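PDB 5AQ1: glucose-6-phosphate dehydrogenase from Trypanosoma cruzi, which catalyses the NADP-dependent oxidation of glucose 6-phosphate to 6-phosphogluconolactone, the first step of the pentose phosphate pathway. Local coordinates for residues 264-276 and 466-478. Sequence-based numbering, arbitrary orientation.
Sequences GIIRDVIQNHLTQ and AWRIYTPLLHAID. With BG6 (6-O-phosphono-beta-D-glucopyranose), chain F.
Thr-275 OG1 is held by one bond across the contact, from Tyr-470, and one within its own helix, to Ile-270. Thr-275 OG1 accepts a hydrogen bond from Tyr-470 OH (2.6 Å). Thr-275 OG1 also donates a hydrogen bond to Ile-270 O (2.6 Å), the carbonyl one wide turn earlier. Thr-275 OG1 lies beside its backbone N, which lets it reach back to that carbonyl. The Tyr-470 ring is a knob among Ile-266, Ile-270, Gln-271 and Thr-275. Ile-270 CG2 touches Tyr-470 CE1 at 3.6 Å. Ile-266 is the knob in the other direction, set among Tyr-470, Leu-473, Leu-474 and Ile-477. Ile-266 CD1 meets Ile-477 CD1 tip to tip (3.6 Å).

Gln-271 bends at chi2 (-86°) and lays its amide over one face of the Trp-467 indole, the planes 22° apart. Gln-271 CG makes a CH-pi contact, 3.7 Å from the centroid of the Trp-467 six-membered ring. Gln-271 OE1 accepts a bond from Asn-272 ND2 (3.3 Å), which helps fix the amide.

Arg-267 runs extended past Leu-474, whose CD2 lies over the guanidinium centre. Arg-267 NH2 forms a salt bridge with Asp-478 OD2 (3.1 Å), though the hydrogen bond is weak. Ile-263 O and Arg-185 O take Arg-267 NH1 and NE.

The helices run roughly antiparallel (146°), with helix 264-282 packed on the large mixed sheet of the C-terminal domain. Asp-268 and His-273, on helix 264-282, bind the substrate; His-273 NE2 lies 2.8 Å from BG6 O1. The contact packs this helix against helix 460-479 through an apolar core. Its polar elements are the hydroxyl pair, the stacked amide and the Arg-267/Asp-478 pair. Because Thr-275 OG1 both accepts and donates, its hydroxyl direction is fixed within this buried, largely apolar contact.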
# COMPACT_ATOMS: atom_id res chain seq x y z
N GLY B 264 13.53 35.56 -19.53
CA GLY B 264 12.21 34.94 -19.59
C GLY B 264 11.82 34.27 -18.29
O GLY B 264 12.66 34.05 -17.41
N ILE B 265 10.54 33.93 -18.16
CA ILE B 265 9.99 33.40 -16.90
C ILE B 265 10.53 32.01 -16.55
O ILE B 265 10.62 31.66 -15.37
CB ILE B 265 8.43 33.39 -16.92
CG1 ILE B 265 7.85 33.19 -15.51
CG2 ILE B 265 7.89 32.32 -17.87
CD1 ILE B 265 8.13 34.33 -14.56
N ILE B 266 10.87 31.21 -17.55
CA ILE B 266 11.36 29.86 -17.31
C ILE B 266 12.75 29.91 -16.66
O ILE B 266 12.99 29.25 -15.65
CB ILE B 266 11.40 29.01 -18.60
CG1 ILE B 266 9.98 28.81 -19.14
CG2 ILE B 266 12.04 27.66 -18.34
CD1 ILE B 266 9.91 28.35 -20.57
N ARG B 267 13.65 30.69 -17.25
CA ARG B 267 14.98 30.88 -16.67
C ARG B 267 14.94 31.64 -15.34
O ARG B 267 15.76 31.38 -14.45
CB ARG B 267 15.89 31.63 -17.65
CG ARG B 267 16.19 30.88 -18.94
CD ARG B 267 17.35 31.53 -19.68
NE ARG B 267 17.54 31.01 -21.03
CZ ARG B 267 16.83 31.37 -22.10
NH1 ARG B 267 15.85 32.26 -22.00
NH2 ARG B 267 17.11 30.84 -23.29
N ASP B 268 13.99 32.56 -15.19
CA ASP B 268 13.94 33.45 -14.03
C ASP B 268 13.48 32.76 -12.74
O ASP B 268 14.09 32.97 -11.69
CB ASP B 268 13.03 34.65 -14.33
CG ASP B 268 13.15 35.76 -13.29
OD1 ASP B 268 14.29 36.08 -12.88
OD2 ASP B 268 12.11 36.32 -12.90
N VAL B 269 12.43 31.95 -12.82
CA VAL B 269 11.87 31.30 -11.62
C VAL B 269 11.60 29.79 -11.72
O VAL B 269 11.66 29.10 -10.71
CB VAL B 269 10.57 31.99 -11.15
CG1 VAL B 269 10.81 33.48 -10.94
CG2 VAL B 269 9.43 31.78 -12.14
N ILE B 270 11.29 29.28 -12.91
CA ILE B 270 10.94 27.86 -13.05
C ILE B 270 12.17 26.96 -12.95
O ILE B 270 12.18 26.00 -12.19
CB ILE B 270 10.18 27.58 -14.36
CG1 ILE B 270 8.82 28.30 -14.32
CG2 ILE B 270 9.98 26.08 -14.56
CD1 ILE B 270 7.98 28.13 -15.56
N GLN B 271 13.21 27.29 -13.72
CA GLN B 271 14.45 26.50 -13.75
C GLN B 271 15.14 26.38 -12.40
O GLN B 271 15.86 25.41 -12.15
CB GLN B 271 15.41 27.10 -14.78
CG GLN B 271 16.73 26.35 -14.92
CD GLN B 271 17.80 26.77 -13.92
OE1 GLN B 271 17.67 27.79 -13.24
NE2 GLN B 271 18.85 25.98 -13.82
N ASN B 272 14.92 27.37 -11.52
CA ASN B 272 15.57 27.40 -10.22
C ASN B 272 14.57 27.23 -9.07
O ASN B 272 14.52 26.17 -8.45
CB ASN B 272 16.44 28.66 -10.06
CG ASN B 272 15.79 29.90 -10.66
OD1 ASN B 272 14.82 30.42 -10.11
ND2 ASN B 272 16.33 30.37 -11.78
N HIS B 273 13.78 28.26 -8.79
CA HIS B 273 12.94 28.26 -7.59
C HIS B 273 11.96 27.09 -7.55
O HIS B 273 11.90 26.36 -6.56
CB HIS B 273 12.15 29.57 -7.48
CG HIS B 273 13.00 30.80 -7.39
ND1 HIS B 273 14.09 30.89 -6.54
CD2 HIS B 273 12.92 31.99 -8.02
CE1 HIS B 273 14.64 32.08 -6.66
NE2 HIS B 273 13.95 32.77 -7.55
N LEU B 274 11.20 26.92 -8.62
CA LEU B 274 10.14 25.92 -8.66
C LEU B 274 10.68 24.50 -8.89
O LEU B 274 10.07 23.53 -8.44
CB LEU B 274 9.09 26.28 -9.71
CG LEU B 274 8.48 27.68 -9.61
CD1 LEU B 274 7.24 27.78 -10.49
CD2 LEU B 274 8.13 28.07 -8.18
N THR B 275 11.81 24.39 -9.58
CA THR B 275 12.48 23.10 -9.74
C THR B 275 13.09 22.64 -8.41
O THR B 275 13.11 21.45 -8.12
CB THR B 275 13.57 23.17 -10.83
OG1 THR B 275 12.97 23.56 -12.07
CG2 THR B 275 14.26 21.82 -11.00
N GLN B 276 13.58 23.58 -7.61
CA GLN B 276 14.05 23.26 -6.26
C GLN B 276 12.91 22.68 -5.42
O GLN B 276 13.06 21.65 -4.77
CB GLN B 276 14.61 24.51 -5.57
CG GLN B 276 16.05 24.83 -5.94
CD GLN B 276 17.03 23.80 -5.41
OE1 GLN B 276 16.74 23.06 -4.48
NE2 GLN B 276 18.22 23.76 -6.02
N ALA B 466 18.98 20.43 -13.47
CA ALA B 466 17.88 21.38 -13.68
C ALA B 466 17.90 21.96 -15.10
O ALA B 466 16.86 22.03 -15.74
CB ALA B 466 17.94 22.50 -12.65
N TRP B 467 19.08 22.35 -15.59
CA TRP B 467 19.18 22.91 -16.94
C TRP B 467 18.79 21.92 -18.03
O TRP B 467 18.24 22.31 -19.05
CB TRP B 467 20.59 23.45 -17.21
CG TRP B 467 20.82 24.83 -16.65
CD1 TRP B 467 21.75 25.20 -15.74
CD2 TRP B 467 20.08 26.01 -16.98
NE1 TRP B 467 21.65 26.54 -15.47
CE2 TRP B 467 20.63 27.07 -16.22
CE3 TRP B 467 19.01 26.28 -17.84
CZ2 TRP B 467 20.15 28.37 -16.30
CZ3 TRP B 467 18.53 27.58 -17.92
CH2 TRP B 467 19.10 28.61 -17.15
N ARG B 468 19.09 20.64 -17.81
CA ARG B 468 18.77 19.61 -18.79
C ARG B 468 17.27 19.41 -18.96
O ARG B 468 16.81 19.02 -20.03
CB ARG B 468 19.46 18.29 -18.42
CG ARG B 468 20.95 18.31 -18.74
CD ARG B 468 21.70 17.12 -18.18
NE ARG B 468 23.13 17.28 -18.40
CZ ARG B 468 23.80 16.82 -19.46
NH1 ARG B 468 23.18 16.14 -20.42
NH2 ARG B 468 25.10 17.04 -19.55
N ILE B 469 16.50 19.71 -17.92
CA ILE B 469 15.05 19.61 -17.98
C ILE B 469 14.45 20.61 -18.97
O ILE B 469 13.54 20.26 -19.73
CB ILE B 469 14.42 19.79 -16.58
CG1 ILE B 469 14.79 18.60 -15.69
CG2 ILE B 469 12.91 19.94 -16.67
CD1 ILE B 469 14.58 18.84 -14.21
N TYR B 470 14.98 21.84 -18.96
CA TYR B 470 14.34 22.95 -19.68
C TYR B 470 15.07 23.43 -20.93
O TYR B 470 14.47 24.14 -21.74
CB TYR B 470 14.14 24.13 -18.73
CG TYR B 470 13.41 23.76 -17.47
CD1 TYR B 470 12.04 23.58 -17.47
CD2 TYR B 470 14.10 23.56 -16.28
CE1 TYR B 470 11.36 23.22 -16.31
CE2 TYR B 470 13.44 23.20 -15.12
CZ TYR B 470 12.07 23.03 -15.14
OH TYR B 470 11.40 22.66 -14.00
N THR B 471 16.33 23.04 -21.11
CA THR B 471 17.15 23.58 -22.20
C THR B 471 16.57 23.31 -23.60
O THR B 471 16.48 24.23 -24.40
CB THR B 471 18.62 23.10 -22.11
OG1 THR B 471 19.25 23.75 -21.00
CG2 THR B 471 19.39 23.45 -23.38
N PRO B 472 16.17 22.05 -23.89
CA PRO B 472 15.53 21.78 -25.19
C PRO B 472 14.34 22.70 -25.48
O PRO B 472 14.21 23.20 -26.60
CB PRO B 472 15.07 20.33 -25.07
CG PRO B 472 16.03 19.72 -24.12
CD PRO B 472 16.44 20.80 -23.15
N LEU B 473 13.49 22.93 -24.47
CA LEU B 473 12.36 23.84 -24.61
C LEU B 473 12.81 25.28 -24.84
O LEU B 473 12.31 25.96 -25.74
CB LEU B 473 11.45 23.78 -23.38
CG LEU B 473 10.30 24.80 -23.31
CD1 LEU B 473 9.42 24.75 -24.55
CD2 LEU B 473 9.46 24.57 -22.06
N LEU B 474 13.77 25.73 -24.03
CA LEU B 474 14.28 27.09 -24.12
C LEU B 474 14.85 27.40 -25.50
O LEU B 474 14.56 28.45 -26.07
CB LEU B 474 15.34 27.35 -23.05
CG LEU B 474 14.82 27.40 -21.61
CD1 LEU B 474 15.96 27.31 -20.62
CD2 LEU B 474 13.99 28.66 -21.36
N HIS B 475 15.64 26.47 -26.05
CA HIS B 475 16.22 26.66 -27.38
C HIS B 475 15.14 26.71 -28.46
O HIS B 475 15.24 27.50 -29.40
CB HIS B 475 17.25 25.57 -27.70
CG HIS B 475 18.54 25.73 -26.96
ND1 HIS B 475 19.54 24.77 -27.00
CD2 HIS B 475 19.01 26.71 -26.16
CE1 HIS B 475 20.55 25.17 -26.25
NE2 HIS B 475 20.26 26.34 -25.73
N ALA B 476 14.10 25.89 -28.31
CA ALA B 476 12.95 25.93 -29.22
C ALA B 476 12.27 27.31 -29.18
O ALA B 476 11.96 27.88 -30.22
CB ALA B 476 11.96 24.84 -28.87
N ILE B 477 12.07 27.83 -27.97
CA ILE B 477 11.44 29.14 -27.78
C ILE B 477 12.25 30.27 -28.43
O ILE B 477 11.68 31.17 -29.05
CB ILE B 477 11.22 29.46 -26.28
CG1 ILE B 477 10.18 28.52 -25.68
CG2 ILE B 477 10.78 30.91 -26.08
CD1 ILE B 477 10.25 28.43 -24.17
N ASP B 478 13.57 30.22 -28.28
CA ASP B 478 14.45 31.22 -28.90
C ASP B 478 14.41 31.17 -30.43
O ASP B 478 14.50 32.21 -31.08
CB ASP B 478 15.89 31.07 -28.39
CG ASP B 478 16.05 31.51 -26.94
OD1 ASP B 478 15.16 32.20 -26.41
OD2 ASP B 478 17.09 31.17 -26.33
C1 BG6 F . 13.97 36.48 -8.13
C2 BG6 F . 13.54 36.63 -9.59
O1 BG6 F . 14.91 35.41 -7.99
O5 BG6 F . 12.82 36.20 -7.32
C3 BG6 F . 12.49 37.72 -9.71
O2 BG6 F . 14.67 36.94 -10.41
C4 BG6 F . 11.33 37.38 -8.79
O3 BG6 F . 12.03 37.87 -11.05
C5 BG6 F . 11.83 37.24 -7.36
O4 BG6 F . 10.33 38.40 -8.89
C6 BG6 F . 10.69 36.92 -6.40
O6 BG6 F . 11.19 36.61 -5.10
P BG6 F . 10.20 36.58 -3.84
O1P BG6 F . 9.10 35.62 -4.23
O2P BG6 F . 11.05 36.06 -2.71
O3P BG6 F . 9.76 38.02 -3.70